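Local structure of putative glutathionylspermidine synthase (Methylobacillus flagellatus, 3N6X) at residues Ala25-Trp30 with Val74-Leu79; His107-Ile112 with Ala125-Glu130; Val150-Gly153 with Phe157-Leu160; Asn256-Met261 with Pro267-Val272; Asn361-Val366 with Gln387-Phe392. The protein probably acts as an ATP-dependent ligase of the circularly permuted ATP-grasp type, perhaps joining glutathione and spermidine. All blocks are in the same frame, centred on the assembly; numbering follows the deposited sequence.

Interaction 1. Residues Ala25-Trp30 with Val74-Leu79; sequences AEYAAW and VVPRIL
Y27 carries nearly all of this contact, laying its phenol ring from helix 25-33 against V75 and P76, with I78 at its CB. The apolar contacts come first. CG of Y27 is anti to the backbone N (chi1 -178°), and this swings the ring out from the helix toward the chain at V74-P76. The proline meets one side of the ring: P76 CD lies 3.6 Å from Y27 CE1, and the two side chains come from opposite directions. V75 meets the other ortho carbon of the phenol, with its CG1 3.8 Å from Y27 CE2. The valine and tyrosine side chains cross at about a right angle. At the root of the ring, I78 CD1 only just reaches Y27 CB, at 4.5 Å.

Polar contacts are poor by comparison. Y27 OH sits 3.6 Å from V74 O and equally far from V75 CG2. The first distance is too long for a hydrogen bond, and this buried hydroxyl has no polar partner in the model.

The backbones are held by other residues. The hydroxyl of Y24 is bonded to both P76 O and I78 N, which ties P76 and I78 to the residue just before the helix. V75 O is taken by K467 NZ, and Y27 N by the hydroxyl of Y191. L187 of helix 185-190 also packs on the Y27 side chain.

The chemistry is therefore that of hydrophobic packing between helix 25-33 and the chain leading into strand 77-79. The tyrosine contributes its bulk and flat carbon surface here, and its hydroxyl probably pays a cost for burial without a bond.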
# COMPACT_ATOMS: atom_id res chain seq x y z
N ALA A 25 2.81 -23.71 -15.24
CA ALA A 25 3.19 -24.71 -16.26
C ALA A 25 3.52 -24.04 -17.60
O ALA A 25 4.61 -24.27 -18.15
CB ALA A 25 2.07 -25.73 -16.44
N GLU A 26 2.61 -23.16 -18.08
CA GLU A 26 2.79 -22.42 -19.33
C GLU A 26 4.04 -21.52 -19.30
O GLU A 26 4.71 -21.38 -20.33
CB GLU A 26 1.53 -21.62 -19.66
CG GLU A 26 1.45 -21.18 -21.11
CD GLU A 26 1.30 -22.31 -22.12
OE1 GLU A 26 0.33 -23.08 -22.01
OE2 GLU A 26 2.15 -22.40 -23.04
N TYR A 27 4.36 -20.94 -18.13
CA TYR A 27 5.56 -20.09 -18.00
C TYR A 27 6.82 -20.95 -18.09
O TYR A 27 7.79 -20.54 -18.71
CB TYR A 27 5.54 -19.26 -16.70
CG TYR A 27 6.73 -18.34 -16.56
CD1 TYR A 27 6.73 -17.08 -17.16
CD2 TYR A 27 7.89 -18.74 -15.89
CE1 TYR A 27 7.85 -16.25 -17.08
CE2 TYR A 27 9.01 -17.92 -15.81
CZ TYR A 27 8.98 -16.67 -16.41
OH TYR A 27 10.08 -15.83 -16.34
N ALA A 28 6.79 -22.15 -17.47
CA ALA A 28 7.91 -23.10 -17.50
C ALA A 28 8.19 -23.57 -18.95
O ALA A 28 9.35 -23.64 -19.36
CB ALA A 28 7.61 -24.30 -16.62
N ALA A 29 7.10 -23.83 -19.72
CA ALA A 29 7.17 -24.22 -21.13
C ALA A 29 7.85 -23.11 -21.94
O ALA A 29 8.89 -23.36 -22.57
CB ALA A 29 5.77 -24.49 -21.67
N TRP A 30 7.32 -21.87 -21.86
CA TRP A 30 7.90 -20.70 -22.53
C TRP A 30 9.38 -20.54 -22.17
O TRP A 30 10.20 -20.25 -23.05
CB TRP A 30 7.11 -19.43 -22.16
CG TRP A 30 7.77 -18.16 -22.63
CD1 TRP A 30 7.63 -17.57 -23.85
CD2 TRP A 30 8.67 -17.33 -21.88
NE1 TRP A 30 8.39 -16.42 -23.91
CE2 TRP A 30 9.03 -16.24 -22.71
CE3 TRP A 30 9.18 -17.38 -20.57
CZ2 TRP A 30 9.89 -15.23 -22.28
CZ3 TRP A 30 10.04 -16.38 -20.15
CH2 TRP A 30 10.38 -15.31 -21.00
N VAL A 74 12.11 -10.54 -13.91
CA VAL A 74 11.22 -10.84 -15.04
C VAL A 74 10.29 -12.03 -14.82
O VAL A 74 9.47 -12.33 -15.70
CB VAL A 74 11.98 -10.90 -16.41
CG1 VAL A 74 12.72 -9.59 -16.69
CG2 VAL A 74 12.94 -12.10 -16.47
N VAL A 75 10.38 -12.71 -13.67
CA VAL A 75 9.46 -13.81 -13.37
C VAL A 75 8.21 -13.23 -12.69
O VAL A 75 8.32 -12.66 -11.60
CB VAL A 75 10.10 -14.94 -12.53
CG1 VAL A 75 9.18 -16.16 -12.47
CG2 VAL A 75 11.47 -15.33 -13.09
N PRO A 76 7.04 -13.24 -13.37
CA PRO A 76 5.86 -12.61 -12.77
C PRO A 76 5.31 -13.38 -11.58
O PRO A 76 5.51 -14.59 -11.45
CB PRO A 76 4.85 -12.59 -13.92
CG PRO A 76 5.23 -13.75 -14.77
CD PRO A 76 6.73 -13.83 -14.69
N ARG A 77 4.60 -12.67 -10.72
CA ARG A 77 3.87 -13.26 -9.61
C ARG A 77 2.47 -13.53 -10.17
O ARG A 77 1.73 -12.59 -10.45
CB ARG A 77 3.83 -12.26 -8.43
CG ARG A 77 2.96 -12.68 -7.28
CD ARG A 77 3.69 -13.60 -6.34
NE ARG A 77 2.84 -14.04 -5.23
CZ ARG A 77 2.65 -13.34 -4.12
NH1 ARG A 77 3.22 -12.14 -3.97
NH2 ARG A 77 1.86 -13.81 -3.16
N ILE A 78 2.16 -14.79 -10.48
CA ILE A 78 0.88 -15.13 -11.12
C ILE A 78 -0.15 -15.58 -10.10
O ILE A 78 0.15 -16.43 -9.28
CB ILE A 78 1.04 -16.17 -12.29
CG1 ILE A 78 2.26 -15.83 -13.19
CG2 ILE A 78 -0.25 -16.27 -13.12
CD1 ILE A 78 2.64 -16.92 -14.20
N LEU A 79 -1.36 -15.00 -10.17
CA LEU A 79 -2.48 -15.36 -9.29
C LEU A 79 -3.66 -15.76 -10.14
O LEU A 79 -3.93 -15.12 -11.15
CB LEU A 79 -2.87 -14.17 -8.37
CG LEU A 79 -1.75 -13.60 -7.47
CD1 LEU A 79 -2.13 -12.25 -6.90
CD2 LEU A 79 -1.40 -14.57 -6.33

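Interaction 2. Residues His107-Ile112 with Ala125-Glu130; sequences HDQEII and AQYRPE
Q109 NE2, lying beside Y127, donates a hydrogen bond to V105 O, at the end of helix 81-105. That bond holds the amide next to the phenol. NE2 is 3.4 Å from Y127 OH, but the angle between them is poor, so the pair is close and not hydrogen-bonded. Y127 OH likewise has its hydrogen-bond partner in a residue flanking the two segments.

The side chains cross at about a right angle. The amide plane is turned 58° from the ring plane, and NE2 approaches the ring obliquely. It is 4.1 Å from Y127 CZ, so the touch is confined to the hydroxyl end of the tyrosine. Q109 gets there as an extended chain: CG is anti to the carbonyl carbon (chi1 -58°), and CD continues straight on. Y127 reaches back with CG anti to its own backbone N.

Q109 is also the N-cap residue of helix 110-113, and its backbone has left-handed helical angles. The first N-H groups of that helix are taken by D104, whose two carboxylate oxygens accept from E110 N and I111 N.

The contact is small and lies at the surface. It links the short turn after helix 81-105 to the loop that runs toward strand 144-151. The Y106 hydroxyl is also bonded to R128 N. The R128 side chain makes a salt bridge to D280. On the helix side, I111 packs against F333 and Y334 of helix 327-335, with E110 also touching F333.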
# COMPACT_ATOMS: atom_id res chain seq x y z
N HIS A 107 -17.90 10.63 14.63
CA HIS A 107 -19.33 10.87 14.80
C HIS A 107 -19.84 10.36 16.15
O HIS A 107 -19.44 10.91 17.16
CB HIS A 107 -20.16 10.38 13.59
CG HIS A 107 -19.95 11.24 12.37
ND1 HIS A 107 -18.92 10.99 11.47
CD2 HIS A 107 -20.58 12.38 12.00
CE1 HIS A 107 -18.99 11.95 10.56
NE2 HIS A 107 -19.96 12.82 10.84
N ASP A 108 -20.67 9.30 16.18
CA ASP A 108 -21.25 8.81 17.44
C ASP A 108 -20.34 7.92 18.27
O ASP A 108 -20.66 7.64 19.43
CB ASP A 108 -22.61 8.14 17.20
CG ASP A 108 -23.68 9.11 16.68
OD1 ASP A 108 -23.56 10.33 16.95
OD2 ASP A 108 -24.64 8.64 16.02
N GLN A 109 -19.19 7.49 17.71
CA GLN A 109 -18.21 6.64 18.41
C GLN A 109 -18.88 5.41 19.05
O GLN A 109 -18.57 5.06 20.18
CB GLN A 109 -17.39 7.45 19.43
CG GLN A 109 -16.64 8.61 18.77
CD GLN A 109 -15.87 9.47 19.74
OE1 GLN A 109 -16.18 9.54 20.92
NE2 GLN A 109 -14.88 10.19 19.23
N GLU A 110 -19.79 4.76 18.29
CA GLU A 110 -20.55 3.58 18.73
C GLU A 110 -19.64 2.42 19.16
O GLU A 110 -19.97 1.73 20.12
CB GLU A 110 -21.54 3.11 17.64
CG GLU A 110 -22.70 4.08 17.37
CD GLU A 110 -23.62 4.45 18.53
OE1 GLU A 110 -23.63 3.74 19.56
OE2 GLU A 110 -24.37 5.45 18.38
N ILE A 111 -18.51 2.20 18.43
CA ILE A 111 -17.57 1.12 18.73
C ILE A 111 -16.84 1.33 20.07
O ILE A 111 -16.42 0.36 20.69
CB ILE A 111 -16.59 0.85 17.54
CG1 ILE A 111 -15.94 -0.57 17.65
CG2 ILE A 111 -15.52 1.98 17.42
CD1 ILE A 111 -15.38 -1.19 16.34
N ILE A 112 -16.66 2.60 20.50
CA ILE A 112 -16.03 2.92 21.78
C ILE A 112 -17.06 2.71 22.92
O ILE A 112 -16.75 2.04 23.90
CB ILE A 112 -15.40 4.35 21.80
CG1 ILE A 112 -14.30 4.49 20.70
CG2 ILE A 112 -14.82 4.67 23.20
CD1 ILE A 112 -13.72 5.95 20.49
N ALA A 125 -2.26 10.83 18.18
CA ALA A 125 -1.95 12.10 17.50
C ALA A 125 -2.57 12.15 16.13
O ALA A 125 -2.80 13.23 15.59
CB ALA A 125 -0.44 12.26 17.39
N GLN A 126 -2.85 10.96 15.55
CA GLN A 126 -3.47 10.85 14.24
C GLN A 126 -4.99 11.08 14.28
O GLN A 126 -5.60 11.35 13.24
CB GLN A 126 -3.13 9.50 13.60
CG GLN A 126 -1.67 9.39 13.14
CD GLN A 126 -1.30 10.50 12.19
OE1 GLN A 126 -1.97 10.75 11.19
NE2 GLN A 126 -0.23 11.22 12.50
N TYR A 127 -5.60 11.03 15.48
CA TYR A 127 -7.02 11.36 15.65
C TYR A 127 -7.14 12.88 15.58
O TYR A 127 -6.49 13.56 16.37
CB TYR A 127 -7.58 10.81 16.98
CG TYR A 127 -9.01 11.25 17.26
CD1 TYR A 127 -10.09 10.53 16.74
CD2 TYR A 127 -9.28 12.44 17.93
CE1 TYR A 127 -11.41 10.96 16.94
CE2 TYR A 127 -10.59 12.88 18.13
CZ TYR A 127 -11.65 12.14 17.64
OH TYR A 127 -12.94 12.57 17.83
N ARG A 128 -7.90 13.41 14.61
CA ARG A 128 -8.02 14.86 14.40
C ARG A 128 -9.34 15.38 14.91
O ARG A 128 -10.38 15.17 14.27
CB ARG A 128 -7.81 15.23 12.91
CG ARG A 128 -6.57 14.63 12.27
CD ARG A 128 -5.35 15.51 12.39
NE ARG A 128 -4.16 14.85 11.84
CZ ARG A 128 -2.92 15.30 12.01
NH1 ARG A 128 -2.70 16.41 12.69
NH2 ARG A 128 -1.90 14.64 11.48
N PRO A 129 -9.34 16.08 16.07
CA PRO A 129 -10.60 16.63 16.60
C PRO A 129 -11.27 17.63 15.65
O PRO A 129 -12.48 17.84 15.74
CB PRO A 129 -10.18 17.28 17.93
CG PRO A 129 -8.71 17.51 17.80
CD PRO A 129 -8.19 16.41 16.95
N GLU A 130 -10.49 18.18 14.67
CA GLU A 130 -10.99 19.10 13.61
C GLU A 130 -11.97 18.39 12.68
O GLU A 130 -12.78 19.05 12.00
CB GLU A 130 -9.82 19.65 12.77
CG GLU A 130 -8.83 20.51 13.56
CD GLU A 130 -7.73 19.75 14.28
OE1 GLU A 130 -7.71 18.49 14.22
OE2 GLU A 130 -6.88 20.41 14.91

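Interaction 3. Residues Val150-Gly153 with Phe157-Leu160; sequences VRTG and FYVL
V150 and Y158 satisfy each other's backbone groups through a pair of hydrogen bonds. V150 N donates to Y158 O at 3.0 Å, and Y158 N donates to V150 O at 2.9 Å. Both bonds lie in the carbonyl plane, and the second is nearly straight (167°). V150 O also takes a CA-H contact from F157, with F157 CA 3.3 Å away.

R151 and F157 form the next pair, which is non-hydrogen-bonded. Their side chains meet instead. R151 CG lies 3.9 Å from the centroid of the F157 ring, over its face, in a CH-pi contact. The arginine is extended from CG to NE, so its chain runs on across the ring and the guanidinium lies 30° from the ring plane. Its nitrogens are well supplied. NE donates to G153 O at 2.7 Å, NH1 makes a salt bridge to E12, and NH2 pairs with E83 and with E154 O. These acidic partners probably keep the guanidinium charge balanced.

V150 and Y158 point to the other face. There V150 CG1 touches L160 CD1 at 3.7 Å. T152 OG1 stands at the edge of the Y158 ring, in its plane, 3.2 Å from Y158 CE2.

L160 continues the backbone pairing with D148. Such alternating pairs mark an antiparallel beta hairpin, here made by strands 144-151 and 157-163 within the large mixed sheet.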
# COMPACT_ATOMS: atom_id res chain seq x y z
N VAL A 150 0.78 -10.92 2.59
CA VAL A 150 1.78 -11.99 2.49
C VAL A 150 1.06 -13.32 2.40
O VAL A 150 -0.06 -13.46 2.90
CB VAL A 150 2.84 -11.96 3.62
CG1 VAL A 150 3.69 -10.69 3.56
CG2 VAL A 150 2.21 -12.15 5.00
N ARG A 151 1.68 -14.29 1.74
CA ARG A 151 1.10 -15.62 1.55
C ARG A 151 1.91 -16.66 2.35
O ARG A 151 3.13 -16.56 2.40
CB ARG A 151 1.10 -15.97 0.06
CG ARG A 151 0.22 -17.14 -0.29
CD ARG A 151 0.33 -17.46 -1.77
NE ARG A 151 -0.66 -18.46 -2.17
CZ ARG A 151 -1.04 -18.66 -3.43
NH1 ARG A 151 -0.53 -17.92 -4.41
NH2 ARG A 151 -1.95 -19.58 -3.71
N THR A 152 1.23 -17.62 2.99
CA THR A 152 1.93 -18.68 3.72
C THR A 152 1.58 -20.07 3.17
O THR A 152 2.34 -21.02 3.37
CB THR A 152 1.72 -18.56 5.25
OG1 THR A 152 0.32 -18.53 5.54
CG2 THR A 152 2.42 -17.34 5.85
N GLY A 153 0.44 -20.17 2.48
CA GLY A 153 -0.03 -21.41 1.89
C GLY A 153 -0.81 -21.22 0.60
O GLY A 153 -0.79 -20.13 0.01
N PHE A 157 -3.53 -16.17 3.41
CA PHE A 157 -3.06 -14.80 3.21
C PHE A 157 -3.20 -13.97 4.48
O PHE A 157 -4.24 -14.04 5.14
CB PHE A 157 -3.83 -14.12 2.07
CG PHE A 157 -3.35 -14.50 0.69
CD1 PHE A 157 -2.31 -13.79 0.08
CD2 PHE A 157 -3.94 -15.54 -0.01
CE1 PHE A 157 -1.87 -14.14 -1.20
CE2 PHE A 157 -3.50 -15.89 -1.29
CZ PHE A 157 -2.47 -15.19 -1.88
N TYR A 158 -2.18 -13.15 4.80
CA TYR A 158 -2.19 -12.28 5.98
C TYR A 158 -2.02 -10.82 5.61
O TYR A 158 -1.13 -10.49 4.83
CB TYR A 158 -1.08 -12.68 6.95
CG TYR A 158 -1.27 -14.03 7.59
CD1 TYR A 158 -1.95 -14.16 8.80
CD2 TYR A 158 -0.70 -15.17 7.04
CE1 TYR A 158 -2.09 -15.40 9.41
CE2 TYR A 158 -0.86 -16.42 7.63
CZ TYR A 158 -1.54 -16.53 8.83
OH TYR A 158 -1.68 -17.77 9.41
N VAL A 159 -2.81 -9.93 6.25
CA VAL A 159 -2.62 -8.48 6.06
C VAL A 159 -1.53 -8.03 7.04
O VAL A 159 -1.72 -8.13 8.24
CB VAL A 159 -3.92 -7.66 6.27
CG1 VAL A 159 -3.64 -6.16 6.14
CG2 VAL A 159 -5.01 -8.09 5.30
N LEU A 160 -0.39 -7.57 6.52
CA LEU A 160 0.70 -7.09 7.39
C LEU A 160 0.42 -5.68 7.92
O LEU A 160 0.84 -5.36 9.03
CB LEU A 160 2.03 -7.06 6.61
CG LEU A 160 2.85 -8.34 6.55
CD1 LEU A 160 4.25 -8.03 6.12
CD2 LEU A 160 2.90 -9.03 7.88

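Interaction 4. Residues Asn256-Met261 with Pro267-Val272; sequences NNAVYM and PKRVDV
Y260 and R269 face each other as the non-hydrogen-bonded pair of a beta hairpin, formed by strands 259-261 and 268-275. On their face of the sheet, Y260 CE1 lies 3.9 Å from R269 CB, and P267 CB is 3.9 Å from Y260 CD1. On the other face, selenomethionine M261 and K268 run side by side. M261 CE touches K268 CD at 3.8 Å, and M261 CB packs on V270 CG2 at 3.7 Å.

The backbones are joined by M261 N to K268 O, K268 N to M261 O, and V270 N to V259 O. The last bond is almost perfectly straight (179°).

R269 is extended from CG to NE, with CG anti to the backbone N (chi1 -156°). This carries its guanidinium past V259 O to A258, whose CB lies over the centre of one face. NH2 is fixed by G306 O and, through a water, by N257 O. R255 makes a cation-pi contact with Y260.

V259 N and V270 O stand 4.6 Å apart, and a second water fills the gap: it accepts from V259 N and R269 NE and donates to V270 O, 2.7 Å away.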
# COMPACT_ATOMS: atom_id res chain seq x y z
N ASN A 256 -14.33 32.82 0.43
CA ASN A 256 -15.77 32.59 0.57
C ASN A 256 -16.19 31.12 0.40
O ASN A 256 -17.05 30.77 -0.41
CB ASN A 256 -16.57 33.56 -0.29
CG ASN A 256 -16.35 34.99 0.13
OD1 ASN A 256 -16.13 35.31 1.31
ND2 ASN A 256 -16.40 35.89 -0.83
N ASN A 257 -15.58 30.26 1.25
CA ASN A 257 -15.86 28.83 1.30
C ASN A 257 -15.64 28.10 -0.02
O ASN A 257 -16.42 27.22 -0.40
CB ASN A 257 -17.26 28.55 1.87
CG ASN A 257 -17.39 27.18 2.47
OD1 ASN A 257 -16.43 26.62 2.99
ND2 ASN A 257 -18.58 26.60 2.38
N ALA A 258 -14.57 28.45 -0.71
CA ALA A 258 -14.23 27.81 -1.96
C ALA A 258 -12.74 27.87 -2.17
O ALA A 258 -12.07 28.73 -1.60
CB ALA A 258 -14.95 28.51 -3.12
N VAL A 259 -12.22 26.93 -2.96
CA VAL A 259 -10.79 26.86 -3.29
C VAL A 259 -10.69 27.14 -4.77
O VAL A 259 -11.49 26.60 -5.56
CB VAL A 259 -10.19 25.46 -2.92
CG1 VAL A 259 -8.72 25.36 -3.33
CG2 VAL A 259 -10.35 25.18 -1.43
N TYR A 260 -9.74 27.99 -5.16
CA TYR A 260 -9.55 28.36 -6.55
C TYR A 260 -8.17 28.04 -7.02
O TYR A 260 -7.22 28.11 -6.25
CB TYR A 260 -9.81 29.88 -6.74
CG TYR A 260 -11.25 30.26 -6.48
CD1 TYR A 260 -12.20 30.22 -7.49
CD2 TYR A 260 -11.66 30.64 -5.21
CE1 TYR A 260 -13.54 30.50 -7.23
CE2 TYR A 260 -12.99 30.96 -4.95
CZ TYR A 260 -13.93 30.87 -5.96
OH TYR A 260 -15.24 31.18 -5.71
N MSE A 261 -8.04 27.71 -8.30
CA MSE A 261 -6.75 27.51 -8.92
C MSE A 261 -6.44 28.76 -9.76
O MSE A 261 -7.33 29.27 -10.44
CB MSE A 261 -6.76 26.26 -9.80
CG MSE A 261 -5.39 25.93 -10.41
SE MSE A 261 -5.46 24.44 -11.65
CE MSE A 261 -7.27 24.59 -12.26
N PRO A 267 -9.46 33.09 -11.80
CA PRO A 267 -9.48 31.98 -10.83
C PRO A 267 -10.46 30.87 -11.23
O PRO A 267 -11.63 31.15 -11.49
CB PRO A 267 -9.91 32.65 -9.52
CG PRO A 267 -10.69 33.86 -9.96
CD PRO A 267 -10.04 34.33 -11.22
N LYS A 268 -9.98 29.61 -11.27
CA LYS A 268 -10.82 28.45 -11.58
C LYS A 268 -11.17 27.66 -10.29
O LYS A 268 -10.26 27.16 -9.63
CB LYS A 268 -10.12 27.53 -12.60
CG LYS A 268 -11.02 26.40 -13.10
CD LYS A 268 -10.39 25.62 -14.25
CE LYS A 268 -11.14 24.34 -14.55
NZ LYS A 268 -12.58 24.59 -14.86
N ARG A 269 -12.47 27.51 -9.96
CA ARG A 269 -12.87 26.75 -8.77
C ARG A 269 -12.44 25.29 -8.80
O ARG A 269 -12.58 24.61 -9.81
CB ARG A 269 -14.37 26.86 -8.48
CG ARG A 269 -14.67 26.61 -7.01
CD ARG A 269 -16.13 26.50 -6.71
NE ARG A 269 -16.34 25.96 -5.36
CZ ARG A 269 -17.40 26.23 -4.62
NH1 ARG A 269 -18.34 27.06 -5.06
NH2 ARG A 269 -17.53 25.70 -3.41
N VAL A 270 -11.87 24.82 -7.68
CA VAL A 270 -11.44 23.43 -7.52
C VAL A 270 -12.44 22.71 -6.64
O VAL A 270 -12.76 23.20 -5.55
CB VAL A 270 -10.00 23.35 -6.95
CG1 VAL A 270 -9.66 21.92 -6.51
CG2 VAL A 270 -8.98 23.86 -7.98
N ASP A 271 -13.00 21.58 -7.13
CA ASP A 271 -14.03 20.87 -6.37
C ASP A 271 -13.49 19.69 -5.58
O ASP A 271 -14.00 19.40 -4.49
CB ASP A 271 -15.19 20.46 -7.29
CG ASP A 271 -15.78 21.65 -8.03
OD1 ASP A 271 -16.33 22.56 -7.35
OD2 ASP A 271 -15.62 21.72 -9.26
N VAL A 272 -12.49 18.98 -6.14
CA VAL A 272 -11.89 17.81 -5.50
C VAL A 272 -10.37 17.91 -5.57
O VAL A 272 -9.82 18.14 -6.64
CB VAL A 272 -12.40 16.45 -6.11
CG1 VAL A 272 -11.85 15.26 -5.33
CG2 VAL A 272 -13.93 16.40 -6.18
O HOH W 1 -18.95 27.08 -1.45
O HOH W 2 -14.09 24.88 -3.89

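Interaction 5. Residues Asn361-Val366 with Gln387-Phe392; sequences NLAELV and QELEDF
L362 turns its CG anti to the backbone N (chi1 -154°), while L389 places CG anti to its carbonyl carbon (chi1 -83°). With these torsions the two leucines slide past each other in opposite directions. L362 CG comes to 4.1 Å from L389 CD2. The L362 CD2 methyl goes further, to L389 O of the helix backbone, at 3.5 Å.

The other methyl of L389, CD1, touches A363 CB at 3.8 Å. L389 CD2 also lies 3.9 Å from A363 CA. The L389 isobutyl group thus straddles the turn at L362 and A363, and everything that meets is apolar apart from backbone carbonyls.

The turn itself follows helix 352-360. N361 is the first residue to leave that helix, and its backbone O accepts from E364 N.

L379 touches both leucines and also F392, one turn further along helix 386-398. V367 is touched by L362 and F392 too. The contact therefore joins the apolar packing between helix 386-398 and strands 365-369 and 378-380. A helix laid on a four-stranded antiparallel sheet in this way is consistent with a nucleotide-binding subdomain of the ATP-grasp fold.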
# COMPACT_ATOMS: atom_id res chain seq x y z
N ASN A 361 11.51 -13.43 24.23
CA ASN A 361 11.40 -14.39 23.13
C ASN A 361 11.94 -13.80 21.82
O ASN A 361 11.50 -14.18 20.74
CB ASN A 361 9.94 -14.83 22.97
CG ASN A 361 9.38 -15.47 24.19
OD1 ASN A 361 9.55 -16.66 24.43
ND2 ASN A 361 8.71 -14.69 25.02
N LEU A 362 12.92 -12.90 21.93
CA LEU A 362 13.51 -12.15 20.82
C LEU A 362 14.03 -13.01 19.65
O LEU A 362 13.90 -12.61 18.49
CB LEU A 362 14.61 -11.22 21.35
CG LEU A 362 14.92 -9.97 20.52
CD1 LEU A 362 13.72 -9.04 20.45
CD2 LEU A 362 16.10 -9.22 21.10
N ALA A 363 14.61 -14.20 19.94
CA ALA A 363 15.19 -15.08 18.91
C ALA A 363 14.12 -15.85 18.08
O ALA A 363 14.48 -16.65 17.20
CB ALA A 363 16.17 -16.06 19.55
N GLU A 364 12.82 -15.64 18.38
CA GLU A 364 11.70 -16.31 17.71
C GLU A 364 10.83 -15.33 16.93
O GLU A 364 9.90 -15.75 16.23
CB GLU A 364 10.83 -17.05 18.74
CG GLU A 364 11.52 -18.23 19.41
CD GLU A 364 10.87 -18.63 20.72
OE1 GLU A 364 9.73 -19.14 20.68
OE2 GLU A 364 11.50 -18.41 21.78
N LEU A 365 11.11 -14.03 17.07
CA LEU A 365 10.25 -12.98 16.51
C LEU A 365 10.94 -12.11 15.49
O LEU A 365 12.16 -12.17 15.33
CB LEU A 365 9.70 -12.09 17.66
CG LEU A 365 8.96 -12.81 18.78
CD1 LEU A 365 8.80 -11.90 19.98
CD2 LEU A 365 7.60 -13.31 18.31
N VAL A 366 10.13 -11.26 14.82
CA VAL A 366 10.58 -10.26 13.86
C VAL A 366 10.25 -8.91 14.46
O VAL A 366 9.09 -8.64 14.77
CB VAL A 366 9.91 -10.44 12.47
CG1 VAL A 366 10.21 -9.25 11.55
CG2 VAL A 366 10.34 -11.75 11.81
N GLN A 387 25.04 -12.30 19.93
CA GLN A 387 25.58 -10.93 19.99
C GLN A 387 24.63 -9.91 19.37
O GLN A 387 24.23 -8.96 20.04
CB GLN A 387 26.98 -10.85 19.36
CG GLN A 387 28.09 -10.52 20.37
CD GLN A 387 27.98 -9.12 20.96
OE1 GLN A 387 27.66 -8.94 22.14
NE2 GLN A 387 28.26 -8.10 20.15
N GLU A 388 24.26 -10.10 18.08
CA GLU A 388 23.34 -9.17 17.41
C GLU A 388 21.94 -9.12 18.06
O GLU A 388 21.29 -8.08 18.01
CB GLU A 388 23.29 -9.41 15.89
CG GLU A 388 23.04 -10.86 15.48
CD GLU A 388 23.36 -11.18 14.03
OE1 GLU A 388 23.62 -10.24 13.24
OE2 GLU A 388 23.35 -12.38 13.68
N LEU A 389 21.53 -10.22 18.74
CA LEU A 389 20.28 -10.26 19.50
C LEU A 389 20.39 -9.33 20.73
O LEU A 389 19.50 -8.49 20.94
CB LEU A 389 19.96 -11.69 19.95
CG LEU A 389 19.27 -12.59 18.93
CD1 LEU A 389 19.39 -14.04 19.31
CD2 LEU A 389 17.79 -12.23 18.77
N GLU A 390 21.51 -9.44 21.50
CA GLU A 390 21.79 -8.59 22.66
C GLU A 390 21.98 -7.12 22.26
O GLU A 390 21.61 -6.23 23.02
CB GLU A 390 23.01 -9.09 23.44
CG GLU A 390 22.70 -10.21 24.44
CD GLU A 390 21.85 -9.82 25.64
OE1 GLU A 390 21.88 -8.64 26.05
OE2 GLU A 390 21.18 -10.73 26.19
N ASP A 391 22.55 -6.88 21.05
CA ASP A 391 22.74 -5.52 20.51
C ASP A 391 21.39 -4.86 20.25
O ASP A 391 21.17 -3.71 20.65
CB ASP A 391 23.56 -5.56 19.19
CG ASP A 391 25.02 -5.96 19.34
OD1 ASP A 391 25.70 -5.43 20.25
OD2 ASP A 391 25.51 -6.74 18.48
N PHE A 392 20.46 -5.60 19.57
CA PHE A 392 19.12 -5.12 19.24
C PHE A 392 18.28 -4.88 20.50
O PHE A 392 17.52 -3.91 20.56
CB PHE A 392 18.41 -6.08 18.26
CG PHE A 392 17.45 -5.37 17.33
CD1 PHE A 392 17.91 -4.75 16.18
CD2 PHE A 392 16.09 -5.31 17.62
CE1 PHE A 392 17.03 -4.07 15.33
CE2 PHE A 392 15.22 -4.63 16.77
CZ PHE A 392 15.69 -4.01 15.63

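In the fold
Along the chain the five contacts follow in series, from interaction 1 to interaction 5. Interactions 1 and 3 reach the same large mixed sheet and touch, R77 and L79 packing against R151 and R77 also meeting F157; their centres are 21 Å apart. Interaction 5 belongs to a separate four-stranded antiparallel sheet, yet its nearest atoms come within about 8 Å of interaction 3. Interaction 4 lies on a third sheet, across the chain's centre from interactions 1, 3 and 5, and its centre is 54 Å from that of interaction 5. Interaction 2 is nearest to interaction 4, about 12 Å between closest atoms. The contacts thus sample distinct parts of one broad, multi-sheet ATP-grasp chain.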